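Local coordinates for protein alkyl hydroperoxide reductase/ Thiol specific antioxidant/ Mal allergen (Burkholderia ambifaria, PDB 5ENU) that probably reduces hydrogen peroxide and organic hydroperoxides as a thiol-dependent peroxiredoxin, helping to protect the bacterium from oxidative stress, at residues A[40-45]-A[95-100]. Numbering follows the deposited sequence.
Sequences VLYFYP and FPLISD
Tyr-42 drives the tip of its ring at the outer edge of Phe-95, and this is one of the two close meetings of the contact. Its OH is 3.6 Å from Phe-95 CE1 and equally near CZ of the same ring, while Tyr-42 CE1 comes to 3.7 Å from Phe-95 CE1. The two planes are inclined at about 75°, but each ring receives the other near its own plane, so they meet edge to edge and neither face takes part in this pair. On the Tyr-42 ring, stacking is supplied by Phe-59.

Beside this pair, Tyr-44 presses its hydroxyl end into the fork of Leu-97. Tyr-44 OH is 3.6 Å from Leu-97 CD1 and 3.8 Å from CD2 of the same residue, and the ring itself comes in obliquely, with Tyr-44 CE1 4.1 Å from Leu-97 CD2. The polar need of that hydroxyl is met by a hydrogen bond to Asp-47 OD1. With CG between the backbone N and the carbonyl carbon (chi1 61°), the Tyr-44 side chain runs across Leu-97 at about a right angle.

All of this bridges strand 71-77, which pairs in parallel with both 38-43 and 97-99 in the thioredoxin-fold sheet; the CA atoms of Tyr-42 and Leu-97 remain 9.5 Å apart. Tyr-44 also touches Cys-52 in the first turn of helix 50-68, where peroxiredoxins typically carry their peroxide-reducing cysteine, and Leu-97 packs on His-84 and Phe-87 of helix 81-91.

The other side of the sheet is looser, though still buried. There Leu-41 CD1 and Ile-98 CD1 barely meet, methyl tip to methyl tip at 4.5 Å, and much of their packing goes to third parties: Val-76 and Phe-109 for Leu-41, Ile-74 and Leu-105 for Ile-98.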
ATOM      1  N   VAL A  40       2.898   4.565   5.235  1.00  7.71           N
ATOM      2  CA  VAL A  40       1.897   4.708   4.191  1.00  7.48           C
ATOM      3  C   VAL A  40       1.927   3.400   3.412  1.00  7.38           C
ATOM      4  O   VAL A  40       2.907   3.114   2.709  1.00  8.48           O
ATOM      5  CB  VAL A  40       2.205   5.902   3.273  1.00  8.47           C
ATOM      6  CG1 VAL A  40       1.244   5.921   2.076  1.00  9.22           C
ATOM      7  CG2 VAL A  40       2.161   7.214   4.056  1.00 10.35           C
ATOM      8  N   LEU A  41       0.884   2.591   3.557  1.00  6.52           N
ATOM      9  CA  LEU A  41       0.774   1.322   2.849  1.00  7.19           C
ATOM     10  C   LEU A  41      -0.263   1.548   1.756  1.00  7.14           C
ATOM     11  O   LEU A  41      -1.447   1.724   2.062  1.00  8.11           O
ATOM     12  CB  LEU A  41       0.325   0.236   3.820  1.00  8.05           C
ATOM     13  CG  LEU A  41       0.380  -1.194   3.291  1.00  8.57           C
ATOM     14  CD1 LEU A  41       1.838  -1.597   3.025  1.00  9.26           C
ATOM     15  CD2 LEU A  41      -0.302  -2.166   4.276  1.00  9.71           C
ATOM     16  N   TYR A  42       0.171   1.607   0.502  1.00  7.83           N
ATOM     17  CA  TYR A  42      -0.740   1.940  -0.590  1.00  7.01           C
ATOM     18  C   TYR A  42      -0.936   0.727  -1.492  1.00  6.93           C
ATOM     19  O   TYR A  42       0.048   0.144  -1.973  1.00  7.68           O
ATOM     20  CB  TYR A  42      -0.339   3.213  -1.368  1.00  7.60           C
ATOM     21  CG  TYR A  42       0.704   3.103  -2.471  1.00  8.16           C
ATOM     22  CD1 TYR A  42       2.069   3.285  -2.211  1.00  7.86           C
ATOM     23  CD2 TYR A  42       0.312   2.888  -3.795  1.00  7.55           C
ATOM     24  CE1 TYR A  42       3.016   3.214  -3.228  1.00  7.19           C
ATOM     25  CE2 TYR A  42       1.259   2.824  -4.826  1.00  8.39           C
ATOM     26  CZ  TYR A  42       2.609   2.962  -4.525  1.00  7.92           C
ATOM     27  OH  TYR A  42       3.574   2.917  -5.516  1.00  9.41           O
ATOM     28  N   PHE A  43      -2.200   0.347  -1.693  1.00  7.49           N
ATOM     29  CA  PHE A  43      -2.564  -0.767  -2.564  1.00  7.28           C
ATOM     30  C   PHE A  43      -2.943  -0.221  -3.930  1.00  7.70           C
ATOM     31  O   PHE A  43      -3.709   0.758  -4.023  1.00  8.04           O
ATOM     32  CB  PHE A  43      -3.772  -1.523  -1.998  1.00  8.21           C
ATOM     33  CG  PHE A  43      -3.472  -2.320  -0.750  1.00  7.47           C
ATOM     34  CD1 PHE A  43      -3.339  -1.697   0.474  1.00  7.85           C
ATOM     35  CD2 PHE A  43      -3.332  -3.708  -0.818  1.00  8.07           C
ATOM     36  CE1 PHE A  43      -3.070  -2.438   1.615  1.00  9.97           C
ATOM     37  CE2 PHE A  43      -3.060  -4.469   0.327  1.00  8.44           C
ATOM     38  CZ  PHE A  43      -2.922  -3.819   1.546  1.00  8.90           C
ATOM     39  N   TYR A  44      -2.374  -0.820  -4.976  1.00  6.94           N
ATOM     40  CA  TYR A  44      -2.653  -0.386  -6.338  1.00  7.92           C
ATOM     41  C   TYR A  44      -2.976  -1.605  -7.193  1.00  8.33           C
ATOM     42  O   TYR A  44      -2.440  -2.691  -6.954  1.00  9.24           O
ATOM     43  CB  TYR A  44      -1.472   0.410  -6.934  1.00  8.59           C
ATOM     44  CG  TYR A  44      -0.165  -0.364  -7.023  1.00  8.44           C
ATOM     45  CD1 TYR A  44       0.697  -0.468  -5.920  1.00  9.04           C
ATOM     46  CD2 TYR A  44       0.210  -0.988  -8.217  1.00  8.62           C
ATOM     47  CE1 TYR A  44       1.899  -1.170  -6.017  1.00  9.16           C
ATOM     48  CE2 TYR A  44       1.416  -1.682  -8.317  1.00  8.80           C
ATOM     49  CZ  TYR A  44       2.251  -1.771  -7.220  1.00  8.52           C
ATOM     50  OH  TYR A  44       3.437  -2.468  -7.306  1.00  9.25           O
ATOM     51  N   PRO A  45      -3.885  -1.474  -8.169  1.00  8.41           N
ATOM     52  CA  PRO A  45      -4.359  -2.681  -8.880  1.00 10.37           C
ATOM     53  C   PRO A  45      -3.281  -3.486  -9.600  1.00  9.57           C
ATOM     54  O   PRO A  45      -3.287  -4.722  -9.488  1.00 10.68           O
ATOM     55  CB  PRO A  45      -5.417  -2.135  -9.851  1.00 11.26           C
ATOM     56  CG  PRO A  45      -5.860  -0.832  -9.298  1.00 13.83           C
ATOM     57  CD  PRO A  45      -4.752  -0.302  -8.402  1.00  9.31           C
ATOM     58  N   PHE A  95      11.410   3.214  -2.736  1.00 10.94           N
ATOM     59  CA  PHE A  95      10.717   2.563  -1.643  1.00  9.12           C
ATOM     60  C   PHE A  95      10.332   1.168  -2.105  1.00  8.39           C
ATOM     61  O   PHE A  95      10.351   0.879  -3.309  1.00  9.74           O
ATOM     62  CB  PHE A  95       9.490   3.382  -1.198  1.00  9.84           C
ATOM     63  CG  PHE A  95       8.523   3.696  -2.310  1.00 10.14           C
ATOM     64  CD1 PHE A  95       7.615   2.737  -2.760  1.00 10.23           C
ATOM     65  CD2 PHE A  95       8.499   4.969  -2.889  1.00 10.94           C
ATOM     66  CE1 PHE A  95       6.713   3.031  -3.783  1.00 10.34           C
ATOM     67  CE2 PHE A  95       7.590   5.259  -3.908  1.00 11.12           C
ATOM     68  CZ  PHE A  95       6.707   4.293  -4.349  1.00 10.50           C
ATOM     69  N   PRO A  96       9.999   0.272  -1.172  1.00  9.53           N
ATOM     70  CA  PRO A  96       9.749  -1.132  -1.533  1.00  9.86           C
ATOM     71  C   PRO A  96       8.346  -1.369  -2.071  1.00  9.90           C
ATOM     72  O   PRO A  96       7.414  -0.609  -1.817  1.00  9.01           O
ATOM     73  CB  PRO A  96       9.908  -1.891  -0.203  1.00 11.79           C
ATOM     74  CG  PRO A  96      10.367  -0.884   0.810  1.00 12.83           C
ATOM     75  CD  PRO A  96      10.067   0.477   0.287  1.00 10.85           C
ATOM     76  N   LEU A  97       8.208  -2.482  -2.797  1.00  9.54           N
ATOM     77  CA  LEU A  97       6.916  -2.998  -3.242  1.00  7.91           C
ATOM     78  C   LEU A  97       6.738  -4.408  -2.681  1.00  8.10           C
ATOM     79  O   LEU A  97       7.579  -5.282  -2.926  1.00  9.72           O
ATOM     80  CB  LEU A  97       6.838  -3.053  -4.774  1.00  8.61           C
ATOM     81  CG  LEU A  97       7.017  -1.717  -5.500  1.00  8.91           C
ATOM     82  CD1 LEU A  97       7.032  -1.969  -7.013  1.00 10.28           C
ATOM     83  CD2 LEU A  97       5.916  -0.698  -5.118  1.00  9.34           C
ATOM     84  N   ILE A  98       5.630  -4.633  -1.966  1.00  7.53           N
ATOM     85  CA  ILE A  98       5.282  -5.965  -1.459  1.00  8.72           C
ATOM     86  C   ILE A  98       4.563  -6.751  -2.552  1.00  7.36           C
ATOM     87  O   ILE A  98       3.641  -6.226  -3.199  1.00  8.70           O
ATOM     88  CB  ILE A  98       4.402  -5.851  -0.198  1.00  8.65           C
ATOM     89  CG1 ILE A  98       5.272  -5.498   1.020  1.00  9.50           C
ATOM     90  CG2 ILE A  98       3.631  -7.143   0.032  1.00  9.87           C
ATOM     91  CD1 ILE A  98       4.474  -5.145   2.294  1.00 10.38           C
ATOM     92  N   SER A  99       4.974  -8.002  -2.749  1.00  7.69           N
ATOM     93  CA  SER A  99       4.268  -8.930  -3.636  1.00  8.08           C
ATOM     94  C   SER A  99       3.241  -9.699  -2.812  1.00  8.26           C
ATOM     95  O   SER A  99       3.587 -10.613  -2.060  1.00 10.08           O
ATOM     96  CB  SER A  99       5.240  -9.894  -4.312  1.00  9.44           C
ATOM     97  OG  SER A  99       4.495 -10.847  -5.051  1.00 10.69           O
ATOM     98  N   ASP A 100       1.979  -9.322  -2.943  1.00  8.87           N
ATOM     99  CA  ASP A 100       0.894  -9.973  -2.211  1.00  8.39           C
ATOM    100  C   ASP A 100       0.201 -10.997  -3.098  1.00  8.47           C
ATOM    101  O   ASP A 100      -1.020 -11.071  -3.185  1.00  9.12           O
ATOM    102  CB  ASP A 100      -0.086  -8.917  -1.710  1.00  9.75           C
ATOM    103  CG  ASP A 100      -1.001  -9.439  -0.620  1.00  9.80           C
ATOM    104  OD1 ASP A 100      -0.523 -10.103   0.320  1.00 10.18           O
ATOM    105  OD2 ASP A 100      -2.214  -9.175  -0.698  1.00  8.66           O
TER